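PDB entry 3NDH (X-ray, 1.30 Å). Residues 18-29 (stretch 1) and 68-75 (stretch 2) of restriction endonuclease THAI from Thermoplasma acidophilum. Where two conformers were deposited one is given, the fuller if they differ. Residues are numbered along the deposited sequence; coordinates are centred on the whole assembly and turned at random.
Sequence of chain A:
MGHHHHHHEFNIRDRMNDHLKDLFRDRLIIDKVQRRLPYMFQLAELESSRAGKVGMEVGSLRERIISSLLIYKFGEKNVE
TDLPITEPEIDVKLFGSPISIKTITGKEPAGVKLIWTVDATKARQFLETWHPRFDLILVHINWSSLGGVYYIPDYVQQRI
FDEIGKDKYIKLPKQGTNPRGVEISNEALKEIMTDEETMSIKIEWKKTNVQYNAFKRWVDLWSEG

Stretch 1 18-29: DHLKDLFRDRLI
Stretch 2, residues 68-75: SLLIYKFG

Leu23 is the apolar centre of the contact: its side chain (chi1 t, chi2 p) sits as a knob in the hole formed by Leu69, Leu70, Lys73 and Phe74. Leu23 CD2 packs 3.6 Å from Leu70 CD2, Leu23 CD1 lies 4.4 Å from Leu69 CG and 3.7 Å from Lys73 CD, and Leu23 CB is 4.2 Å from Phe74 CZ. The knob belongs to the helix that begins at His19, which crosses helix 68-74 at 90° with the axes 11.2 Å apart at closest approach; the CA atoms of Leu23 and Lys73 are 7.4 Å apart, those of His19 and Phe74 8.7 Å. Leu20 (m, t) starts away from the partner helix, but its end returns to place CD2 4.1 Å from Leu70 CD2.

Beyond Asp26 the chain enters a second helix, from which Ile29 (m, m) points toward stretch 2; its CD1 lies 3.9 Å from Leu69 CD1 and, at the ring edge of Tyr72 (chi1 t), 3.8 Å from Tyr72 CE2. Leu28 CD2 reaches to 3.7 Å from Tyr72 OH.

On the His19 side, Phe74 (chi1 m) presents its ring edge to the first helix, with Phe74 CZ 3.3 Å from His19 O, a carbonyl already accepting from Leu23 N at 2.9 Å. The His19 (chi1 m) and Phe74 rings meet obliquely, centroids 5.7 Å apart, planes at 77°. Gly75 then leaves helical geometry with phi/psi 94/147.

At the polar edge, Lys73 (t, t, t, p) lays its aliphatic chain along Leu23 and carries its amine to Asp26, where Lys73 NZ donates to Asp26 OD2 at 2.8 Å in a salt bridge. Asp26 (phi/psi -71/117, chi1 t) also N-caps the second helix: Asp26 OD1 accepts from Ile29 N at 3.2 Å and, weakly, from Leu28 N at 2.9 Å. One carboxylate thus joins the helix start to Lys73.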

# COMPACT_ATOMS: atom_id res chain seq x y z
N ASP A 18 -26.03 -17.82 9.14
CA ASP A 18 -24.62 -17.44 8.94
C ASP A 18 -24.48 -17.14 7.45
O ASP A 18 -24.52 -18.03 6.60
CB ASP A 18 -23.68 -18.56 9.41
CG ASP A 18 -22.21 -18.23 9.23
OD1 ASP A 18 -21.90 -17.35 8.42
OD2 ASP A 18 -21.37 -18.88 9.90
N HIS A 19 -24.36 -15.85 7.15
CA HIS A 19 -24.33 -15.40 5.77
C HIS A 19 -23.07 -15.88 5.06
O HIS A 19 -23.11 -16.20 3.87
CB HIS A 19 -24.41 -13.87 5.74
CG HIS A 19 -25.72 -13.33 6.20
ND1 HIS A 19 -26.90 -13.60 5.54
CD2 HIS A 19 -26.05 -12.57 7.27
CE1 HIS A 19 -27.90 -13.02 6.18
NE2 HIS A 19 -27.42 -12.40 7.24
N LEU A 20 -21.96 -15.95 5.78
CA LEU A 20 -20.72 -16.44 5.17
C LEU A 20 -20.80 -17.93 4.84
O LEU A 20 -20.27 -18.37 3.83
CB LEU A 20 -19.52 -16.11 6.05
CG LEU A 20 -19.12 -14.63 6.02
CD1 LEU A 20 -17.94 -14.34 6.93
CD2 LEU A 20 -18.81 -14.16 4.59
N LYS A 21 -21.48 -18.71 5.67
CA LYS A 21 -21.75 -20.10 5.34
C LYS A 21 -22.51 -20.18 4.02
O LYS A 21 -22.14 -20.96 3.14
CB LYS A 21 -22.55 -20.77 6.46
CG LYS A 21 -22.90 -22.24 6.22
CD LYS A 21 -23.68 -22.82 7.39
CE LYS A 21 -23.80 -24.33 7.30
NZ LYS A 21 -24.59 -24.77 6.11
N ASP A 22 -23.54 -19.36 3.89
CA ASP A 22 -24.36 -19.34 2.67
C ASP A 22 -23.51 -18.98 1.45
O ASP A 22 -23.65 -19.58 0.39
CB ASP A 22 -25.51 -18.33 2.81
CG ASP A 22 -26.50 -18.72 3.88
OD1 ASP A 22 -26.52 -19.91 4.26
OD2 ASP A 22 -27.26 -17.84 4.33
N LEU A 23 -22.60 -18.02 1.62
CA LEU A 23 -21.70 -17.64 0.54
C LEU A 23 -20.84 -18.82 0.10
O LEU A 23 -20.71 -19.10 -1.10
CB LEU A 23 -20.79 -16.51 1.02
CG LEU A 23 -19.72 -16.01 0.06
CD1 LEU A 23 -20.33 -15.18 -1.07
CD2 LEU A 23 -18.70 -15.20 0.83
N PHE A 24 -20.25 -19.51 1.07
CA PHE A 24 -19.31 -20.58 0.79
C PHE A 24 -19.95 -21.86 0.24
O PHE A 24 -19.25 -22.69 -0.33
CB PHE A 24 -18.42 -20.85 2.02
CG PHE A 24 -17.23 -19.95 2.10
CD1 PHE A 24 -17.39 -18.59 2.31
CD2 PHE A 24 -15.94 -20.45 1.89
CE1 PHE A 24 -16.28 -17.74 2.35
CE2 PHE A 24 -14.84 -19.60 1.93
CZ PHE A 24 -15.00 -18.25 2.16
N ARG A 25 -21.26 -22.01 0.41
CA ARG A 25 -21.99 -23.18 -0.07
C ARG A 25 -22.74 -22.92 -1.38
O ARG A 25 -23.24 -23.85 -1.99
CB ARG A 25 -22.95 -23.67 1.01
CG ARG A 25 -22.23 -24.32 2.15
CD ARG A 25 -23.14 -24.51 3.34
NE ARG A 25 -22.70 -25.43 4.40
CZ ARG A 25 -21.68 -26.31 4.39
NH1 ARG A 25 -20.89 -26.43 3.32
NH2 ARG A 25 -21.48 -27.06 5.47
N ASP A 26 -22.78 -21.66 -1.80
CA ASP A 26 -23.49 -21.24 -3.02
C ASP A 26 -22.71 -21.78 -4.23
O ASP A 26 -21.57 -21.40 -4.45
CB ASP A 26 -23.61 -19.71 -3.00
CG ASP A 26 -24.25 -19.13 -4.23
OD1 ASP A 26 -24.15 -19.75 -5.32
OD2 ASP A 26 -24.90 -18.07 -4.10
N ARG A 27 -23.35 -22.65 -5.00
CA ARG A 27 -22.70 -23.33 -6.12
C ARG A 27 -22.18 -22.36 -7.19
O ARG A 27 -21.12 -22.60 -7.78
CB ARG A 27 -23.68 -24.31 -6.75
CG ARG A 27 -23.06 -25.31 -7.72
CD ARG A 27 -21.76 -25.93 -7.22
NE ARG A 27 -21.86 -26.51 -5.87
CZ ARG A 27 -20.86 -27.14 -5.26
NH1 ARG A 27 -19.69 -27.29 -5.86
NH2 ARG A 27 -21.04 -27.63 -4.03
N LEU A 28 -22.94 -21.30 -7.44
CA LEU A 28 -22.52 -20.28 -8.42
C LEU A 28 -21.30 -19.51 -7.92
O LEU A 28 -20.37 -19.29 -8.66
CB LEU A 28 -23.67 -19.33 -8.75
CG LEU A 28 -23.35 -18.29 -9.83
CD1 LEU A 28 -22.92 -18.94 -11.15
CD2 LEU A 28 -24.57 -17.39 -10.04
N ILE A 29 -21.31 -19.15 -6.64
CA ILE A 29 -20.15 -18.50 -6.03
C ILE A 29 -18.91 -19.41 -6.10
O ILE A 29 -17.83 -18.97 -6.45
CB ILE A 29 -20.44 -18.10 -4.56
CG1 ILE A 29 -21.52 -17.01 -4.50
CG2 ILE A 29 -19.16 -17.64 -3.85
CD1 ILE A 29 -21.15 -15.67 -5.11
N SER A 68 -16.18 -7.00 -2.88
CA SER A 68 -17.04 -6.95 -4.05
C SER A 68 -17.76 -8.27 -4.31
O SER A 68 -18.89 -8.27 -4.83
CB SER A 68 -16.25 -6.51 -5.28
OG SER A 68 -15.77 -5.19 -5.09
N LEU A 69 -17.14 -9.39 -3.95
CA LEU A 69 -17.84 -10.67 -3.99
C LEU A 69 -19.03 -10.67 -3.04
O LEU A 69 -20.08 -11.16 -3.37
CB LEU A 69 -16.87 -11.82 -3.65
CG LEU A 69 -17.46 -13.22 -3.70
CD1 LEU A 69 -17.80 -13.61 -5.12
CD2 LEU A 69 -16.45 -14.18 -3.06
N LEU A 70 -18.84 -10.11 -1.85
CA LEU A 70 -19.94 -10.00 -0.90
C LEU A 70 -21.04 -9.11 -1.45
O LEU A 70 -22.21 -9.44 -1.34
CB LEU A 70 -19.47 -9.44 0.43
CG LEU A 70 -18.32 -10.17 1.11
CD1 LEU A 70 -17.97 -9.52 2.44
CD2 LEU A 70 -18.62 -11.65 1.30
N ILE A 71 -20.67 -7.98 -2.04
CA ILE A 71 -21.69 -7.09 -2.66
C ILE A 71 -22.44 -7.81 -3.77
O ILE A 71 -23.68 -7.75 -3.85
CB ILE A 71 -21.07 -5.80 -3.22
CG1 ILE A 71 -20.48 -4.92 -2.10
CG2 ILE A 71 -22.10 -5.02 -4.02
CD1 ILE A 71 -19.49 -3.85 -2.55
N TYR A 72 -21.70 -8.55 -4.60
CA TYR A 72 -22.30 -9.33 -5.68
C TYR A 72 -23.40 -10.27 -5.16
O TYR A 72 -24.49 -10.27 -5.69
CB TYR A 72 -21.17 -10.09 -6.41
CG TYR A 72 -21.67 -11.13 -7.42
CD1 TYR A 72 -22.40 -10.76 -8.53
CD2 TYR A 72 -21.36 -12.47 -7.27
CE1 TYR A 72 -22.85 -11.71 -9.45
CE2 TYR A 72 -21.79 -13.41 -8.16
CZ TYR A 72 -22.53 -13.03 -9.25
OH TYR A 72 -22.96 -14.01 -10.14
N LYS A 73 -23.12 -11.05 -4.12
CA LYS A 73 -24.10 -11.98 -3.60
C LYS A 73 -25.20 -11.30 -2.79
O LYS A 73 -26.39 -11.63 -2.95
CB LYS A 73 -23.47 -13.08 -2.75
CG LYS A 73 -24.54 -14.00 -2.15
CD LYS A 73 -23.98 -15.30 -1.69
CE LYS A 73 -25.03 -16.18 -1.07
NZ LYS A 73 -26.08 -16.65 -2.01
N PHE A 74 -24.83 -10.40 -1.88
CA PHE A 74 -25.79 -9.95 -0.86
C PHE A 74 -26.42 -8.60 -1.12
O PHE A 74 -27.43 -8.26 -0.47
CB PHE A 74 -25.09 -9.94 0.50
CG PHE A 74 -24.67 -11.29 0.94
CD1 PHE A 74 -25.61 -12.22 1.36
CD2 PHE A 74 -23.34 -11.66 0.93
CE1 PHE A 74 -25.21 -13.48 1.77
CE2 PHE A 74 -22.95 -12.92 1.32
CZ PHE A 74 -23.88 -13.82 1.75
N GLY A 75 -25.88 -7.84 -2.07
CA GLY A 75 -26.37 -6.50 -2.41
C GLY A 75 -25.63 -5.40 -1.67
O GLY A 75 -25.23 -5.57 -0.52